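Local coordinates for protein OXA-46 oxacillinase (Pseudomonas aeruginosa, PDB 3IF6) that probably hydrolyses beta-lactam antibiotics to substituted beta-amino acids, as a class D serine beta-lactamase that gives its bacterial host drug resistance, at residues D48-K53 against I260-P265. Residues are numbered along the deposited sequence; the frame is centred on the assembly and turned at random.
Sequences DERQAK and IDALPP
NH2 of Arg-50 is held by two acceptors: OD2 of Asp-48, in a salt bridge of 2.7 Å, and the carbonyl O of Ile-260. Ile-260 is the first residue past helix 247-259, whose end is a Schellman motif: Asp-261 N reaches back to Arg-258 O, with Asp-261 at positive phi (60°) as the C-prime residue. Two carbonyls of this turn therefore face the hairpin loop between strands 42-48 and 55-58, and the arginine takes both. From Arg-50 NH2 to Ile-260 O the bond is long, 3.3 Å, but nearly straight (170°), and the acceptor lies in the guanidinium plane. Arg-50 NH1, the other terminal nitrogen, makes a shorter, more bent bond of 2.9 Å to Asp-261 O. Both donors stand above the planes of the carbonyls they meet. A cationic group at the helix C-terminus is consistent with a favourable dipole interaction.

The guanidinium is aimed from its own loop. CG of Arg-50 lies beside the backbone N and anti to the carbonyl carbon, and a bend at chi3 (-95°) brings the head back past the Asp-48 carboxylate, which lies at its edge; NE adds weak bonds to both carboxylate oxygens. OD1 of Asp-48 also closes an Asx turn, accepting Arg-50 N at 3.2 Å almost along its C-O axis, so a buried carboxylate both shapes the loop and steadies the arginine.

Val-231 of strand 229-238 touches the side chains of Asp-48, Arg-50 and Ala-262, and Trp-226 NE1 binds Ala-262 O. Over one face of the guanidinium sits the Ala-262 methyl, its CB 4.0 Å from Arg-50 NH2.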
ATOM      1  N   ASP B  48      11.993  12.844 -10.435  1.00 46.99           N
ATOM      2  CA  ASP B  48      12.748  11.699  -9.977  1.00 47.63           C
ATOM      3  C   ASP B  48      13.660  12.058  -8.818  1.00 48.67           C
ATOM      4  O   ASP B  48      14.539  12.865  -8.934  1.00 49.18           O
ATOM      5  CB  ASP B  48      13.552  11.109 -11.119  1.00 47.03           C
ATOM      6  CG  ASP B  48      14.422  10.039 -10.671  1.00 47.27           C
ATOM      7  OD1 ASP B  48      14.622   9.971  -9.471  1.00 48.98           O
ATOM      8  OD2 ASP B  48      14.892   9.256 -11.476  1.00 47.14           O
ATOM      9  N   GLU B  49      13.396  11.470  -7.667  1.00 49.40           N
ATOM     10  CA  GLU B  49      14.100  11.817  -6.452  1.00 49.43           C
ATOM     11  C   GLU B  49      14.948  10.763  -5.735  1.00 50.32           C
ATOM     12  O   GLU B  49      15.331  10.959  -4.600  1.00 50.07           O
ATOM     13  CB  GLU B  49      13.169  12.583  -5.523  1.00 49.00           C
ATOM     14  CG  GLU B  49      12.629  13.801  -6.186  1.00 48.22           C
ATOM     15  CD  GLU B  49      11.611  14.538  -5.372  1.00 50.58           C
ATOM     16  OE1 GLU B  49      11.337  14.155  -4.236  1.00 49.23           O
ATOM     17  OE2 GLU B  49      11.088  15.536  -5.871  1.00 51.15           O
ATOM     18  N   ARG B  50      15.226   9.652  -6.392  1.00 51.50           N
ATOM     19  CA  ARG B  50      16.021   8.599  -5.791  1.00 52.97           C
ATOM     20  C   ARG B  50      17.459   8.994  -5.453  1.00 54.80           C
ATOM     21  O   ARG B  50      17.963   8.741  -4.376  1.00 55.01           O
ATOM     22  CB  ARG B  50      16.039   7.401  -6.709  1.00 52.63           C
ATOM     23  CG  ARG B  50      14.714   6.929  -7.146  1.00 50.74           C
ATOM     24  CD  ARG B  50      14.856   5.930  -8.241  1.00 47.39           C
ATOM     25  NE  ARG B  50      14.743   6.555  -9.537  1.00 42.20           N
ATOM     26  CZ  ARG B  50      14.864   5.938 -10.690  1.00 38.86           C
ATOM     27  NH1 ARG B  50      15.099   4.657 -10.764  1.00 35.98           N
ATOM     28  NH2 ARG B  50      14.738   6.626 -11.769  1.00 37.41           N
ATOM     29  N   GLN B  51      18.106   9.662  -6.378  1.00 57.09           N
ATOM     30  CA  GLN B  51      19.458  10.207  -6.143  1.00 59.31           C
ATOM     31  C   GLN B  51      19.447  11.445  -5.203  1.00 60.22           C
ATOM     32  O   GLN B  51      18.417  12.131  -5.046  1.00 60.66           O
ATOM     33  CB  GLN B  51      20.144  10.522  -7.493  1.00 59.22           C
ATOM     34  CG  GLN B  51      19.983   9.409  -8.573  1.00 60.39           C
ATOM     35  CD  GLN B  51      18.606   9.422  -9.305  1.00 62.29           C
ATOM     36  OE1 GLN B  51      17.783  10.339  -9.124  1.00 63.68           O
ATOM     37  NE2 GLN B  51      18.369   8.407 -10.142  1.00 61.28           N
ATOM     38  N   ALA B  52      20.592  11.712  -4.571  1.00 61.50           N
ATOM     39  CA  ALA B  52      20.771  12.884  -3.682  1.00 62.33           C
ATOM     40  C   ALA B  52      20.285  14.197  -4.325  1.00 62.68           C
ATOM     41  O   ALA B  52      19.661  15.044  -3.664  1.00 62.82           O
ATOM     42  CB  ALA B  52      22.243  13.000  -3.228  1.00 62.09           C
ATOM     43  N   LYS B  53      20.569  14.367  -5.617  1.00 63.20           N
ATOM     44  CA  LYS B  53      19.959  15.462  -6.373  1.00 63.07           C
ATOM     45  C   LYS B  53      18.670  15.051  -7.130  1.00 62.74           C
ATOM     46  O   LYS B  53      18.614  14.041  -7.868  1.00 62.30           O
ATOM     47  CB  LYS B  53      20.984  16.200  -7.256  1.00 63.08           C
ATOM     48  CG  LYS B  53      21.534  17.496  -6.612  1.00 64.31           C
ATOM     49  CD  LYS B  53      22.375  17.244  -5.321  1.00 65.63           C
ATOM     50  CE  LYS B  53      23.784  16.655  -5.630  1.00 65.51           C
ATOM     51  NZ  LYS B  53      24.340  15.805  -4.517  1.00 64.32           N
ATOM     52  N   ILE B 260      13.818   5.760 -18.010  1.00 51.00           N
ATOM     53  CA  ILE B 260      14.667   6.212 -16.900  1.00 50.93           C
ATOM     54  C   ILE B 260      14.850   5.121 -15.833  1.00 51.77           C
ATOM     55  O   ILE B 260      15.357   5.389 -14.742  1.00 51.40           O
ATOM     56  CB  ILE B 260      14.180   7.531 -16.247  1.00 50.84           C
ATOM     57  CG1 ILE B 260      12.765   7.368 -15.659  1.00 50.99           C
ATOM     58  CG2 ILE B 260      14.292   8.709 -17.238  1.00 51.07           C
ATOM     59  CD1 ILE B 260      12.253   8.567 -14.914  1.00 50.06           C
ATOM     60  N   ASP B 261      14.447   3.893 -16.150  1.00 52.64           N
ATOM     61  CA  ASP B 261      14.562   2.776 -15.203  1.00 54.08           C
ATOM     62  C   ASP B 261      13.805   2.979 -13.895  1.00 54.07           C
ATOM     63  O   ASP B 261      14.334   2.693 -12.805  1.00 54.18           O
ATOM     64  CB  ASP B 261      16.034   2.491 -14.893  1.00 54.92           C
ATOM     65  CG  ASP B 261      16.451   1.112 -15.323  1.00 58.02           C
ATOM     66  OD1 ASP B 261      16.682   0.268 -14.411  1.00 60.25           O
ATOM     67  OD2 ASP B 261      16.520   0.873 -16.559  1.00 59.48           O
ATOM     68  N   ALA B 262      12.581   3.486 -13.991  1.00 54.10           N
ATOM     69  CA  ALA B 262      11.746   3.638 -12.807  1.00 54.29           C
ATOM     70  C   ALA B 262      10.626   2.581 -12.703  1.00 54.41           C
ATOM     71  O   ALA B 262       9.817   2.638 -11.783  1.00 53.85           O
ATOM     72  CB  ALA B 262      11.198   5.067 -12.703  1.00 54.42           C
ATOM     73  N   LEU B 263      10.618   1.623 -13.637  1.00 54.84           N
ATOM     74  CA  LEU B 263       9.674   0.495 -13.658  1.00 56.04           C
ATOM     75  C   LEU B 263      10.388  -0.775 -14.076  1.00 56.55           C
ATOM     76  O   LEU B 263      11.286  -0.718 -14.911  1.00 57.13           O
ATOM     77  CB  LEU B 263       8.544   0.717 -14.672  1.00 56.03           C
ATOM     78  CG  LEU B 263       7.100   1.124 -14.325  1.00 56.78           C
ATOM     79  CD1 LEU B 263       6.267   0.872 -15.560  1.00 55.92           C
ATOM     80  CD2 LEU B 263       6.492   0.369 -13.138  1.00 56.82           C
ATOM     81  N   PRO B 264       9.972  -1.937 -13.532  1.00 57.26           N
ATOM     82  CA  PRO B 264      10.569  -3.183 -14.025  1.00 57.98           C
ATOM     83  C   PRO B 264      10.016  -3.539 -15.406  1.00 59.21           C
ATOM     84  O   PRO B 264       8.971  -3.031 -15.793  1.00 58.55           O
ATOM     85  CB  PRO B 264      10.128  -4.218 -12.987  1.00 57.90           C
ATOM     86  CG  PRO B 264       8.872  -3.669 -12.401  1.00 56.90           C
ATOM     87  CD  PRO B 264       8.963  -2.175 -12.478  1.00 56.74           C
ATOM     88  N   PRO B 265      10.708  -4.407 -16.158  1.00 61.18           N
ATOM     89  CA  PRO B 265      10.093  -4.791 -17.437  1.00 62.46           C
ATOM     90  C   PRO B 265       8.964  -5.811 -17.287  1.00 63.69           C
ATOM     91  O   PRO B 265       8.553  -6.168 -16.167  1.00 63.60           O
ATOM     92  CB  PRO B 265      11.260  -5.417 -18.218  1.00 62.29           C
ATOM     93  CG  PRO B 265      12.171  -5.952 -17.163  1.00 62.12           C
ATOM     94  CD  PRO B 265      12.024  -5.051 -15.951  1.00 61.53           C
TER